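PDB 1I36: conserved protein from Methanothermobacter thermautotrophicus, which is of unknown function but binds NADP and resembles 3-hydroxyacid dehydrogenases in structure, consistent with a role as an NADP-dependent oxidoreductase. Local coordinates for residues R20-L30 with V44-V54. The protein carries 1 engineered substitution. Numbering follows the deposited sequence.
Sequences RSRGVEVVTSL and VGVTETSEEDV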
# COMPACT_ATOMS: atom_id res chain seq x y z
N ARG A 20 36.12 -13.38 -6.93
CA ARG A 20 37.23 -14.16 -7.49
C ARG A 20 37.47 -13.83 -8.98
O ARG A 20 38.60 -13.66 -9.40
CB ARG A 20 36.96 -15.65 -7.30
CG ARG A 20 38.18 -16.50 -7.54
CD ARG A 20 37.95 -17.96 -7.18
NE ARG A 20 39.19 -18.71 -7.26
CZ ARG A 20 39.73 -19.16 -8.39
NH1 ARG A 20 39.13 -18.96 -9.55
NH2 ARG A 20 40.92 -19.74 -8.36
N SER A 21 36.39 -13.70 -9.74
CA SER A 21 36.48 -13.38 -11.17
C SER A 21 37.08 -11.99 -11.37
O SER A 21 37.59 -11.68 -12.45
CB SER A 21 35.09 -13.45 -11.81
OG SER A 21 34.24 -12.40 -11.34
N ARG A 22 37.06 -11.16 -10.33
CA ARG A 22 37.63 -9.81 -10.44
C ARG A 22 39.00 -9.71 -9.81
O ARG A 22 39.50 -8.60 -9.58
CB ARG A 22 36.69 -8.75 -9.88
CG ARG A 22 35.29 -8.76 -10.50
CD ARG A 22 35.35 -8.59 -12.01
NE ARG A 22 34.01 -8.67 -12.57
CZ ARG A 22 33.19 -7.64 -12.71
NH1 ARG A 22 33.57 -6.42 -12.34
NH2 ARG A 22 31.98 -7.82 -13.23
N GLY A 23 39.61 -10.87 -9.52
CA GLY A 23 40.96 -10.90 -8.97
C GLY A 23 41.17 -10.90 -7.47
O GLY A 23 42.30 -10.77 -7.00
N VAL A 24 40.10 -11.08 -6.71
CA VAL A 24 40.22 -11.07 -5.25
C VAL A 24 40.48 -12.48 -4.75
O VAL A 24 39.88 -13.42 -5.23
CB VAL A 24 38.91 -10.52 -4.62
CG1 VAL A 24 38.93 -10.61 -3.08
CG2 VAL A 24 38.70 -9.10 -5.07
N GLU A 25 41.40 -12.65 -3.81
CA GLU A 25 41.60 -13.98 -3.27
C GLU A 25 40.54 -14.19 -2.18
O GLU A 25 40.47 -13.42 -1.25
CB GLU A 25 42.98 -14.14 -2.64
CG GLU A 25 43.31 -15.62 -2.51
CD GLU A 25 44.23 -15.95 -1.37
OE1 GLU A 25 44.96 -15.04 -0.89
OE2 GLU A 25 44.24 -17.13 -0.97
N VAL A 26 39.68 -15.19 -2.34
CA VAL A 26 38.63 -15.46 -1.37
C VAL A 26 39.01 -16.71 -0.59
O VAL A 26 39.47 -17.68 -1.18
CB VAL A 26 37.27 -15.64 -2.08
CG1 VAL A 26 36.97 -14.41 -2.90
CG2 VAL A 26 37.31 -16.79 -3.06
N VAL A 27 38.85 -16.67 0.74
CA VAL A 27 39.22 -17.82 1.58
C VAL A 27 38.12 -18.22 2.56
O VAL A 27 37.29 -17.41 2.94
CB VAL A 27 40.54 -17.56 2.42
CG1 VAL A 27 41.63 -16.92 1.56
CG2 VAL A 27 40.26 -16.75 3.65
N THR A 28 38.14 -19.48 2.98
CA THR A 28 37.14 -19.95 3.93
C THR A 28 37.67 -21.23 4.61
O THR A 28 38.58 -21.86 4.07
CB THR A 28 35.80 -20.26 3.21
OG1 THR A 28 34.76 -20.34 4.18
CG2 THR A 28 35.87 -21.58 2.48
N SER A 29 37.11 -21.58 5.77
CA SER A 29 37.49 -22.77 6.51
C SER A 29 36.42 -23.83 6.33
O SER A 29 35.25 -23.57 6.60
CB SER A 29 37.62 -22.44 8.00
OG SER A 29 37.93 -23.59 8.75
N LEU A 30 36.81 -25.01 5.87
CA LEU A 30 35.85 -26.10 5.63
C LEU A 30 35.75 -27.15 6.75
O LEU A 30 34.98 -28.11 6.63
CB LEU A 30 36.12 -26.79 4.30
CG LEU A 30 35.94 -25.94 3.04
CD1 LEU A 30 36.42 -26.74 1.84
CD2 LEU A 30 34.48 -25.53 2.87
N VAL A 44 33.84 -23.05 -6.72
CA VAL A 44 34.26 -21.66 -6.83
C VAL A 44 35.78 -21.57 -6.89
O VAL A 44 36.33 -20.73 -7.60
CB VAL A 44 33.72 -20.80 -5.64
CG1 VAL A 44 34.31 -19.38 -5.66
CG2 VAL A 44 32.20 -20.71 -5.71
N GLY A 45 36.47 -22.47 -6.16
CA GLY A 45 37.93 -22.45 -6.14
C GLY A 45 38.50 -21.56 -5.04
O GLY A 45 39.52 -20.88 -5.22
N VAL A 46 37.85 -21.57 -3.88
CA VAL A 46 38.29 -20.76 -2.76
C VAL A 46 39.51 -21.35 -2.09
O VAL A 46 39.77 -22.54 -2.18
CB VAL A 46 37.18 -20.58 -1.70
CG1 VAL A 46 35.97 -19.86 -2.32
CG2 VAL A 46 36.76 -21.92 -1.15
N THR A 47 40.29 -20.50 -1.42
CA THR A 47 41.46 -20.99 -0.73
C THR A 47 40.99 -21.60 0.59
O THR A 47 40.33 -20.93 1.38
CB THR A 47 42.47 -19.86 -0.48
OG1 THR A 47 42.99 -19.42 -1.74
CG2 THR A 47 43.60 -20.33 0.42
N GLU A 48 41.29 -22.88 0.80
CA GLU A 48 40.90 -23.58 2.02
C GLU A 48 41.95 -23.32 3.07
O GLU A 48 43.14 -23.57 2.85
CB GLU A 48 40.74 -25.06 1.72
CG GLU A 48 39.58 -25.27 0.77
CD GLU A 48 39.46 -26.67 0.19
OE1 GLU A 48 39.95 -27.65 0.82
OE2 GLU A 48 38.84 -26.79 -0.89
N THR A 49 41.53 -22.86 4.24
CA THR A 49 42.48 -22.51 5.28
C THR A 49 41.91 -22.72 6.67
O THR A 49 40.83 -23.26 6.83
CB THR A 49 42.90 -21.06 5.08
OG1 THR A 49 43.98 -20.74 5.97
CG2 THR A 49 41.71 -20.12 5.35
N SER A 50 42.65 -22.29 7.70
CA SER A 50 42.17 -22.46 9.07
C SER A 50 41.15 -21.38 9.42
O SER A 50 41.08 -20.34 8.76
CB SER A 50 43.33 -22.42 10.07
OG SER A 50 43.83 -21.09 10.24
N GLU A 51 40.38 -21.64 10.47
CA GLU A 51 39.35 -20.73 10.95
C GLU A 51 40.00 -19.39 11.31
O GLU A 51 39.51 -18.34 10.91
CB GLU A 51 38.67 -21.35 12.17
CG GLU A 51 37.49 -20.59 12.77
CD GLU A 51 37.07 -21.18 14.13
OE1 GLU A 51 37.28 -22.39 14.34
OE2 GLU A 51 36.54 -20.43 14.99
N GLU A 52 41.12 -19.45 12.02
CA GLU A 52 41.84 -18.24 12.41
C GLU A 52 42.46 -17.46 11.25
O GLU A 52 42.58 -16.23 11.32
CB GLU A 52 42.87 -18.54 13.50
CG GLU A 52 42.20 -18.55 14.89
CD GLU A 52 43.14 -18.93 16.03
OE1 GLU A 52 44.25 -18.33 16.14
OE2 GLU A 52 42.74 -19.80 16.83
N ASP A 53 42.80 -18.16 10.17
CA ASP A 53 43.36 -17.48 9.01
C ASP A 53 42.24 -16.65 8.35
O ASP A 53 42.48 -15.54 7.88
CB ASP A 53 43.97 -18.48 8.03
CG ASP A 53 44.73 -17.80 6.90
OD1 ASP A 53 45.26 -16.69 7.11
OD2 ASP A 53 44.79 -18.37 5.79
N VAL A 54 41.02 -17.18 8.37
CA VAL A 54 39.86 -16.50 7.79
C VAL A 54 39.68 -15.18 8.52
O VAL A 54 39.65 -14.13 7.89
CB VAL A 54 38.57 -17.35 7.95
CG1 VAL A 54 37.32 -16.55 7.51
CG2 VAL A 54 38.70 -18.58 7.11
O HOH W 1 39.72 -25.70 8.49
O HOH W 2 39.52 -25.28 5.10
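V26 O receives T47 N at 2.9 Å in a nearly straight bond, T47 O in turn takes T28 N, and T28 O takes T49 N: the alternating ladder by which parallel strands 25-28 and 47-48 pair. Strand 47-48 is the outermost of the sheet on this side, joined to its neighbour through helix 35-44 in a beta-alpha-beta crossover of the Rossmann-type NADP-binding domain. E25 illustrates how a side chain can reinforce such an edge. From CB, CG lies anti to the backbone N (chi1 -162°) and the chain runs on extended; CG passes 3.9 Å from T47 OG1, and CD carries OE2 onto that hydroxyl. OE2 accepts from T47 OG1 at 2.7 Å through its anti lone pair and also lies 3.3 Å from T47 CB, the two side chains meeting at about a right angle. An alanine here would remove the carboxylate and probably leave the T47 hydroxyl without this acceptor, its rotation less fixed. T47 CB also rests on V27 CG1, whereas V27 CG2 faces T49 CG2 and V54. On the other face, V26 CG2 presses tightly on V46 CG1 (3.4 Å), and V46 CG2 meets T28 CG2; V46 also touches F8, an NADP-binding residue. T28 OG1 turns to F5 O of strand 2-6. One water links S29 OG to T49 O; a second accepts from L30 N while donating to T49 O. Backbone bonds thus set the register, valines and threonine carbons pack on both faces, the E25 carboxylate, probably charged, adds a side-chain bond beside the first rung, and two waters carry polar links past the short edge strand.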